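Local coordinates for alpha-l-arabinofuranosidase domain protein (Thermotoga maritima, PDB 4ATW) that hydrolyses terminal alpha-L-arabinofuranosyl linkages as a thermostable glycosidase of a hyperthermophilic bacterium, at residues Glu46-Leu54 against Ile110-Ala118; Glu294-Gly302 against Thr438-Asn446. All coordinates share one frame; numbering follows the deposited sequence.

Interaction 1: residues Glu46-Leu54 against Ile110-Ala118; sequences ERGFRKDVL and IEYCREIGA
Phe49 and Tyr112 meet in a T-shaped pair where the loop leading into helix 51-58, and the first turn of that helix, pack on helix 106-116, the next outer helix of the (beta/alpha)8 barrel. The evidence is geometric: the ring planes stand at 73° with centroids 4.8 Å apart, and Tyr112 CD2 sits 3.5 Å above the centre of the Phe49 ring, so the tyrosine supplies the edge and the phenylalanine the face. Tyr112 has its CG anti to the backbone N (chi1 -158°), which carries the ring off the helix and across to the other segment. Over the opposite face of Phe49 lies Arg47 CB, so the ring is sandwiched between its near neighbour in sequence and the helix beyond. With an alanine in place of Phe49, the edge of Tyr112 would probably lose its aromatic face and a gap would open beneath Arg47 CB.

The apolar contacts continue toward Leu54, whose CD1 branch does the touching: it meets Tyr112 CZ at 3.6 Å and Ile116 CG2, on the next turn of helix 106-116, at 3.6 Å. Val53 CG1 comes up to the phenol oxygen, Tyr112 OH, at 3.7 Å, the two side chains crossing at about a right angle.

Charge closes the more exposed side. Arg47 reaches Glu115 in a salt bridge, while its NH1 pairs with Asp45 and Glu115 OE2 with Lys58, so both groups have second partners of opposite charge. Arg47 NH2 lies 2.6 Å from Glu115 OE1, which approaches at the guanidinium edge, the carboxylate plane being turned 65° from that of the guanidinium.

Interaction 2: residues Glu294-Gly302 against Thr438-Asn446; sequences EEPYDLKDG and TGPDVNARN
Leu299 lies against the loop Thr438-Ala444, and its side chain can be followed outward atom by atom. CB rests beside two backbone oxygens, Ala444 O at 3.8 Å and Asp441 O at 3.9 Å. A chi1 of -179° sets CG trans to the main-chain nitrogen and carries the branch point toward the start of the loop, and the two methyls part there: CD1 faces Thr438 CA at 4.1 Å, and CD2 fits between Asp441 O at 3.4 Å and Gly439 N at 3.7 Å. Phe474 also touches this leucine, and its carbonyl holds Thr438 OG1 by a hydrogen bond.

The contact joins the first turn of barrel helix 299-313 to the loop linking strands 433-438 and 455-457 of the beta-sandwich domain. Leu299 N donates to Ala444 O at 2.9 Å, with an N-H...O angle of 156°; Lys300 N to Val442 O, at 3.3 Å, is weak. The loop's carbonyls thus accept from first-turn N-H groups, which have no preceding turn of helix to bond to.

Asp298 and Asp301 complete this helix start as a capping box: Asp298 N donates to Asp301 OD2 at 3.1 Å, and Asp301 N returns a weak bond to Asp298 OD1. Lys300, bent at chi3 and chi4, curls back so that NZ forms salt bridges with both carboxylates, the hydrogen bond to Asp298 OD1 being the weak one; Arg287 also engages both from outside. Beyond the cap, Arg445 folds its guanidinium against Pro296, NH2 lying next to CB of that ring.

How the interactions relate
The two contacts are separate: their centres lie 27 Å apart and their nearest atoms about 11 Å, without touching. Interaction 1 is internal to the barrel, packing helix 51-58, which leads into the second strand, 64-67, against helix 106-116, which leads into the third, 119-123. Interaction 2 instead ties the helix after the seventh strand, 276-284, to the beta-sandwich domain, a junction also covalently closed by the disulfide Cys306-Cys476. By topology, helices 51-58 and 299-313 both start from the side where the barrel strands end, which in such glycosidases carries the active site; neither contact contains an identified catalytic residue. Their centres stand 18 and 19 Å from the centre of the chain.

Interaction 1: residues Glu46-Leu54 against Ile110-Ala118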
loop_
_atom_site.group_PDB
_atom_site.type_symbol
_atom_site.label_atom_id
_atom_site.label_comp_id
_atom_site.label_asym_id
_atom_site.label_seq_id
_atom_site.Cartn_x
_atom_site.Cartn_y
_atom_site.Cartn_z
ATOM N N GLU A 46 -7.550 -24.715 -8.468
ATOM C CA GLU A 46 -7.768 -24.888 -9.897
ATOM C C GLU A 46 -6.878 -24.062 -10.785
ATOM O O GLU A 46 -6.127 -24.600 -11.603
ATOM C CB GLU A 46 -9.226 -24.573 -10.233
ATOM C CG GLU A 46 -10.022 -25.812 -10.292
ATOM C CD GLU A 46 -9.253 -26.850 -11.066
ATOM O OE1 GLU A 46 -9.172 -26.720 -12.303
ATOM O OE2 GLU A 46 -8.694 -27.776 -10.442
ATOM N N ARG A 47 -6.975 -22.745 -10.607
ATOM C CA ARG A 47 -6.220 -21.814 -11.410
ATOM C C ARG A 47 -4.786 -21.614 -10.939
ATOM O O ARG A 47 -4.090 -20.759 -11.466
ATOM C CB ARG A 47 -6.975 -20.487 -11.479
ATOM C CG ARG A 47 -8.356 -20.497 -10.822
ATOM C CD ARG A 47 -9.044 -19.113 -11.031
ATOM N NE ARG A 47 -10.069 -18.738 -10.046
ATOM C CZ ARG A 47 -9.994 -18.946 -8.725
ATOM N NH1 ARG A 47 -8.938 -19.546 -8.175
ATOM N NH2 ARG A 47 -10.985 -18.530 -7.936
ATOM N N GLY A 48 -4.343 -22.424 -9.976
ATOM C CA GLY A 48 -2.981 -22.309 -9.452
ATOM C C GLY A 48 -2.781 -21.326 -8.293
ATOM O O GLY A 48 -1.660 -20.999 -7.908
ATOM N N PHE A 49 -3.875 -20.849 -7.733
ATOM C CA PHE A 49 -3.776 -19.907 -6.647
ATOM C C PHE A 49 -3.624 -20.620 -5.302
ATOM O O PHE A 49 -4.357 -21.546 -5.001
ATOM C CB PHE A 49 -5.025 -19.029 -6.628
ATOM C CG PHE A 49 -5.298 -18.305 -7.930
ATOM C CD1 PHE A 49 -4.275 -18.038 -8.839
ATOM C CD2 PHE A 49 -6.573 -17.790 -8.191
ATOM C CE1 PHE A 49 -4.521 -17.266 -9.968
ATOM C CE2 PHE A 49 -6.814 -17.014 -9.331
ATOM C CZ PHE A 49 -5.788 -16.755 -10.207
ATOM N N ARG A 50 -2.668 -20.200 -4.488
ATOM C CA ARG A 50 -2.505 -20.826 -3.201
ATOM C C ARG A 50 -3.765 -20.493 -2.433
ATOM O O ARG A 50 -4.099 -19.308 -2.291
ATOM C CB ARG A 50 -1.296 -20.243 -2.496
ATOM C CG ARG A 50 0.003 -20.857 -2.883
ATOM C CD ARG A 50 0.123 -22.200 -2.233
ATOM N NE ARG A 50 1.514 -22.455 -1.867
ATOM C CZ ARG A 50 2.030 -22.203 -0.671
ATOM N NH1 ARG A 50 1.273 -21.690 0.288
ATOM N NH2 ARG A 50 3.307 -22.455 -0.443
ATOM N N LYS A 51 -4.457 -21.532 -1.955
ATOM C CA LYS A 51 -5.697 -21.370 -1.200
ATOM C C LYS A 51 -5.389 -20.802 0.180
ATOM O O LYS A 51 -6.174 -20.038 0.762
ATOM C CB LYS A 51 -6.406 -22.719 -1.038
ATOM C CG LYS A 51 -6.761 -23.453 -2.315
ATOM C CD LYS A 51 -7.257 -24.832 -1.969
ATOM C CE LYS A 51 -7.688 -25.598 -3.187
ATOM N NZ LYS A 51 -8.170 -26.947 -2.792
ATOM N N ASP A 52 -4.229 -21.168 0.706
ATOM C CA ASP A 52 -3.884 -20.700 2.035
ATOM C C ASP A 52 -3.516 -19.258 2.047
ATOM O O ASP A 52 -3.733 -18.591 3.064
ATOM C CB ASP A 52 -2.771 -21.550 2.643
ATOM C CG ASP A 52 -1.544 -21.585 1.803
ATOM O OD1 ASP A 52 -1.652 -21.492 0.546
ATOM O OD2 ASP A 52 -0.467 -21.730 2.429
ATOM N N VAL A 53 -2.966 -18.792 0.914
ATOM C CA VAL A 53 -2.580 -17.379 0.724
ATOM C C VAL A 53 -3.867 -16.598 0.379
ATOM O O VAL A 53 -4.165 -15.508 0.907
ATOM C CB VAL A 53 -1.543 -17.240 -0.427
ATOM C CG1 VAL A 53 -1.469 -15.824 -0.905
ATOM C CG2 VAL A 53 -0.164 -17.674 0.065
ATOM N N LEU A 54 -4.645 -17.213 -0.493
ATOM C CA LEU A 54 -5.886 -16.641 -0.926
ATOM C C LEU A 54 -6.764 -16.247 0.259
ATOM O O LEU A 54 -7.462 -15.239 0.195
ATOM C CB LEU A 54 -6.591 -17.641 -1.832
ATOM C CG LEU A 54 -7.456 -17.090 -2.954
ATOM C CD1 LEU A 54 -6.946 -15.731 -3.371
ATOM C CD2 LEU A 54 -7.402 -18.054 -4.127
ATOM N N ILE A 110 -6.033 -10.282 -13.452
ATOM C CA ILE A 110 -7.401 -9.802 -13.297
ATOM C C ILE A 110 -8.263 -10.865 -12.608
ATOM O O ILE A 110 -9.138 -10.527 -11.810
ATOM C CB ILE A 110 -8.033 -9.434 -14.662
ATOM C CG1 ILE A 110 -7.248 -8.299 -15.310
ATOM C CG2 ILE A 110 -9.481 -8.998 -14.485
ATOM C CD1 ILE A 110 -7.310 -6.993 -14.554
ATOM N N GLU A 111 -8.021 -12.149 -12.909
ATOM C CA GLU A 111 -8.792 -13.219 -12.284
ATOM C C GLU A 111 -8.507 -13.143 -10.804
ATOM O O GLU A 111 -9.423 -13.015 -10.022
ATOM C CB GLU A 111 -8.390 -14.575 -12.820
ATOM C CG GLU A 111 -9.491 -15.600 -12.615
ATOM C CD GLU A 111 -9.887 -16.318 -13.915
ATOM O OE1 GLU A 111 -9.135 -17.219 -14.370
ATOM O OE2 GLU A 111 -10.949 -15.970 -14.488
ATOM N N TYR A 112 -7.232 -13.171 -10.422
ATOM C CA TYR A 112 -6.868 -13.063 -9.019
ATOM C C TYR A 112 -7.501 -11.831 -8.355
ATOM O O TYR A 112 -7.905 -11.870 -7.179
ATOM C CB TYR A 112 -5.354 -13.008 -8.856
ATOM C CG TYR A 112 -4.859 -13.431 -7.477
ATOM C CD1 TYR A 112 -4.821 -12.540 -6.409
ATOM C CD2 TYR A 112 -4.464 -14.733 -7.246
ATOM C CE1 TYR A 112 -4.401 -12.940 -5.151
ATOM C CE2 TYR A 112 -4.048 -15.147 -6.002
ATOM C CZ TYR A 112 -4.017 -14.259 -4.943
ATOM O OH TYR A 112 -3.661 -14.778 -3.681
ATOM N N CYS A 113 -7.597 -10.736 -9.093
ATOM C CA CYS A 113 -8.206 -9.538 -8.518
ATOM C C CYS A 113 -9.676 -9.756 -8.252
ATOM O O CYS A 113 -10.180 -9.468 -7.162
ATOM C CB CYS A 113 -8.042 -8.343 -9.433
ATOM S SG CYS A 113 -6.420 -7.757 -9.359
ATOM N N ARG A 114 -10.352 -10.248 -9.276
ATOM C CA ARG A 114 -11.760 -10.536 -9.192
ATOM C C ARG A 114 -12.008 -11.382 -7.918
ATOM O O ARG A 114 -12.810 -11.006 -7.057
ATOM C CB ARG A 114 -12.174 -11.302 -10.445
ATOM C CG ARG A 114 -13.289 -10.649 -11.249
ATOM C CD ARG A 114 -12.842 -9.503 -12.191
ATOM N NE ARG A 114 -12.712 -8.206 -11.518
ATOM C CZ ARG A 114 -12.621 -7.035 -12.149
ATOM N NH1 ARG A 114 -12.642 -6.978 -13.485
ATOM N NH2 ARG A 114 -12.533 -5.922 -11.423
ATOM N N GLU A 115 -11.286 -12.499 -7.793
ATOM C CA GLU A 115 -11.416 -13.423 -6.677
ATOM C C GLU A 115 -11.261 -12.812 -5.307
ATOM O O GLU A 115 -11.931 -13.237 -4.372
ATOM C CB GLU A 115 -10.421 -14.564 -6.817
ATOM C CG GLU A 115 -10.555 -15.627 -5.739
ATOM C CD GLU A 115 -11.788 -16.537 -5.903
ATOM O OE1 GLU A 115 -12.428 -16.560 -6.985
ATOM O OE2 GLU A 115 -12.104 -17.251 -4.926
ATOM N N ILE A 116 -10.362 -11.838 -5.158
ATOM C CA ILE A 116 -10.192 -11.198 -3.854
ATOM C C ILE A 116 -10.940 -9.869 -3.768
ATOM O O ILE A 116 -10.779 -9.136 -2.804
ATOM C CB ILE A 116 -8.718 -10.948 -3.528
ATOM C CG1 ILE A 116 -8.095 -10.042 -4.574
ATOM C CG2 ILE A 116 -7.948 -12.251 -3.488
ATOM C CD1 ILE A 116 -6.667 -9.606 -4.195
ATOM N N GLY A 117 -11.759 -9.567 -4.771
ATOM C CA GLY A 117 -12.524 -8.326 -4.776
ATOM C C GLY A 117 -11.696 -7.045 -4.751
ATOM O O GLY A 117 -12.063 -6.059 -4.084
ATOM N N ALA A 118 -10.570 -7.063 -5.470
ATOM C CA ALA A 118 -9.691 -5.913 -5.540
ATOM C C ALA A 118 -9.759 -5.306 -6.921
ATOM O O ALA A 118 -9.928 -5.983 -7.925
ATOM C CB ALA A 118 -8.268 -6.304 -5.212
#

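Interaction 2: residues Glu294-Gly302 against Thr438-Asn446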
loop_
_atom_site.group_PDB
_atom_site.type_symbol
_atom_site.label_atom_id
_atom_site.label_comp_id
_atom_site.label_asym_id
_atom_site.label_seq_id
_atom_site.Cartn_x
_atom_site.Cartn_y
_atom_site.Cartn_z
ATOM N N GLU A 294 13.447 -11.131 0.710
ATOM C CA GLU A 294 12.553 -11.701 1.708
ATOM C C GLU A 294 12.901 -11.231 3.131
ATOM O O GLU A 294 13.479 -11.945 3.955
ATOM C CB GLU A 294 12.526 -13.211 1.530
ATOM C CG GLU A 294 12.006 -13.564 0.147
ATOM C CD GLU A 294 11.833 -15.053 -0.085
ATOM O OE1 GLU A 294 12.086 -15.839 0.835
ATOM O OE2 GLU A 294 11.435 -15.450 -1.193
ATOM N N GLU A 295 12.526 -9.975 3.368
ATOM C CA GLU A 295 12.734 -9.248 4.602
ATOM C C GLU A 295 11.983 -9.890 5.779
ATOM O O GLU A 295 10.773 -10.105 5.702
ATOM C CB GLU A 295 12.250 -7.822 4.394
ATOM C CG GLU A 295 12.673 -6.830 5.465
ATOM C CD GLU A 295 14.043 -6.195 5.200
ATOM O OE1 GLU A 295 14.555 -6.398 4.086
ATOM O OE2 GLU A 295 14.593 -5.492 6.090
ATOM N N PRO A 296 12.701 -10.212 6.888
ATOM C CA PRO A 296 12.134 -10.826 8.088
ATOM C C PRO A 296 11.545 -9.764 8.993
ATOM O O PRO A 296 12.195 -9.278 9.899
ATOM C CB PRO A 296 13.346 -11.501 8.707
ATOM C CG PRO A 296 14.416 -10.499 8.457
ATOM C CD PRO A 296 14.175 -10.148 7.005
ATOM N N TYR A 297 10.298 -9.417 8.755
ATOM C CA TYR A 297 9.649 -8.375 9.541
ATOM C C TYR A 297 9.321 -8.809 10.955
ATOM O O TYR A 297 8.874 -9.935 11.175
ATOM C CB TYR A 297 8.368 -7.900 8.820
ATOM C CG TYR A 297 8.626 -7.272 7.453
ATOM C CD1 TYR A 297 9.257 -6.035 7.347
ATOM C CD2 TYR A 297 8.276 -7.926 6.280
ATOM C CE1 TYR A 297 9.529 -5.460 6.104
ATOM C CE2 TYR A 297 8.550 -7.367 5.041
ATOM C CZ TYR A 297 9.172 -6.131 4.958
ATOM O OH TYR A 297 9.402 -5.553 3.726
ATOM N N ASP A 298 9.566 -7.914 11.909
ATOM C CA ASP A 298 9.259 -8.186 13.301
ATOM C C ASP A 298 8.264 -7.138 13.826
ATOM O O ASP A 298 7.912 -6.195 13.104
ATOM C CB ASP A 298 10.538 -8.205 14.138
ATOM C CG ASP A 298 11.333 -6.933 14.027
ATOM O OD1 ASP A 298 10.738 -5.850 14.161
ATOM O OD2 ASP A 298 12.559 -7.015 13.824
ATOM N N LEU A 299 7.804 -7.306 15.068
ATOM C CA LEU A 299 6.825 -6.391 15.679
ATOM C C LEU A 299 7.165 -4.905 15.537
ATOM O O LEU A 299 6.276 -4.081 15.337
ATOM C CB LEU A 299 6.641 -6.721 17.162
ATOM C CG LEU A 299 5.626 -5.839 17.891
ATOM C CD1 LEU A 299 4.234 -6.045 17.357
ATOM C CD2 LEU A 299 5.675 -6.178 19.356
ATOM N N LYS A 300 8.448 -4.572 15.668
ATOM C CA LYS A 300 8.922 -3.206 15.516
ATOM C C LYS A 300 8.349 -2.667 14.212
ATOM O O LYS A 300 7.668 -1.640 14.209
ATOM C CB LYS A 300 10.441 -3.199 15.426
ATOM C CG LYS A 300 11.063 -1.861 15.086
ATOM C CD LYS A 300 12.605 -1.963 14.970
ATOM C CE LYS A 300 13.110 -2.290 13.546
ATOM N NZ LYS A 300 12.844 -3.664 13.046
ATOM N N ASP A 301 8.616 -3.382 13.112
ATOM C CA ASP A 301 8.164 -2.993 11.792
ATOM C C ASP A 301 6.665 -2.945 11.699
ATOM O O ASP A 301 6.105 -2.064 11.044
ATOM C CB ASP A 301 8.713 -3.955 10.765
ATOM C CG ASP A 301 10.210 -4.111 10.874
ATOM O OD1 ASP A 301 10.918 -3.080 10.962
ATOM O OD2 ASP A 301 10.687 -5.267 10.869
ATOM N N GLY A 302 6.004 -3.891 12.354
ATOM C CA GLY A 302 4.547 -3.911 12.325
ATOM C C GLY A 302 3.923 -2.662 12.943
ATOM O O GLY A 302 2.862 -2.186 12.509
ATOM N N THR A 438 0.028 -6.577 19.740
ATOM C CA THR A 438 1.375 -6.418 20.268
ATOM C C THR A 438 1.930 -7.818 20.440
ATOM O O THR A 438 1.365 -8.768 19.894
ATOM C CB THR A 438 1.375 -5.677 21.648
ATOM O OG1 THR A 438 2.708 -5.240 21.984
ATOM C CG2 THR A 438 0.844 -6.596 22.740
ATOM N N GLY A 439 3.021 -7.937 21.192
ATOM C CA GLY A 439 3.620 -9.234 21.426
ATOM C C GLY A 439 4.744 -9.188 22.439
ATOM O O GLY A 439 5.032 -8.135 22.997
ATOM N N PRO A 440 5.421 -10.316 22.682
ATOM C CA PRO A 440 6.534 -10.423 23.633
ATOM C C PRO A 440 7.516 -9.241 23.738
ATOM O O PRO A 440 7.604 -8.575 24.764
ATOM C CB PRO A 440 7.240 -11.692 23.181
ATOM C CG PRO A 440 6.092 -12.545 22.724
ATOM C CD PRO A 440 5.257 -11.574 21.930
ATOM N N ASP A 441 8.274 -9.005 22.682
ATOM C CA ASP A 441 9.233 -7.915 22.668
ATOM C C ASP A 441 9.183 -7.227 21.314
ATOM O O ASP A 441 8.538 -7.704 20.384
ATOM C CB ASP A 441 10.641 -8.422 22.935
ATOM C CG ASP A 441 10.991 -9.623 22.089
ATOM O OD1 ASP A 441 10.278 -10.643 22.207
ATOM O OD2 ASP A 441 11.974 -9.551 21.316
ATOM N N VAL A 442 9.867 -6.101 21.196
ATOM C CA VAL A 442 9.837 -5.367 19.949
ATOM C C VAL A 442 10.514 -6.122 18.837
ATOM O O VAL A 442 10.775 -5.568 17.774
ATOM C CB VAL A 442 10.503 -4.000 20.077
ATOM C CG1 VAL A 442 9.788 -3.176 21.150
ATOM C CG2 VAL A 442 11.980 -4.174 20.379
ATOM N N ASN A 443 10.811 -7.388 19.061
ATOM C CA ASN A 443 11.454 -8.139 18.004
ATOM C C ASN A 443 10.795 -9.451 17.780
ATOM O O ASN A 443 11.341 -10.333 17.108
ATOM C CB ASN A 443 12.929 -8.341 18.311
ATOM C CG ASN A 443 13.708 -7.069 18.126
ATOM O OD1 ASN A 443 13.577 -6.401 17.077
ATOM N ND2 ASN A 443 14.509 -6.699 19.132
ATOM N N ALA A 444 9.608 -9.585 18.346
ATOM C CA ALA A 444 8.872 -10.828 18.203
ATOM C C ALA A 444 8.476 -10.948 16.748
ATOM O O ALA A 444 8.378 -9.941 16.053
ATOM C CB ALA A 444 7.630 -10.823 19.100
ATOM N N ARG A 445 8.277 -12.178 16.296
ATOM C CA ARG A 445 7.879 -12.438 14.927
ATOM C C ARG A 445 7.241 -13.819 14.879
ATOM O O ARG A 445 7.522 -14.670 15.724
ATOM C CB ARG A 445 9.090 -12.329 13.989
ATOM C CG ARG A 445 10.338 -13.043 14.467
ATOM C CD ARG A 445 11.610 -12.495 13.800
ATOM N NE ARG A 445 11.470 -12.361 12.349
ATOM C CZ ARG A 445 11.166 -13.360 11.519
ATOM N NH1 ARG A 445 10.961 -14.586 11.991
ATOM N NH2 ARG A 445 11.062 -13.136 10.211
ATOM N N ASN A 446 6.347 -14.031 13.918
ATOM C CA ASN A 446 5.664 -15.319 13.799
ATOM C C ASN A 446 6.471 -16.285 12.978
ATOM O O ASN A 446 7.138 -15.884 12.033
ATOM C CB ASN A 446 4.288 -15.152 13.151
ATOM C CG ASN A 446 3.340 -14.360 14.017
ATOM O OD1 ASN A 446 2.164 -14.202 13.694
ATOM N ND2 ASN A 446 3.850 -13.861 15.134
#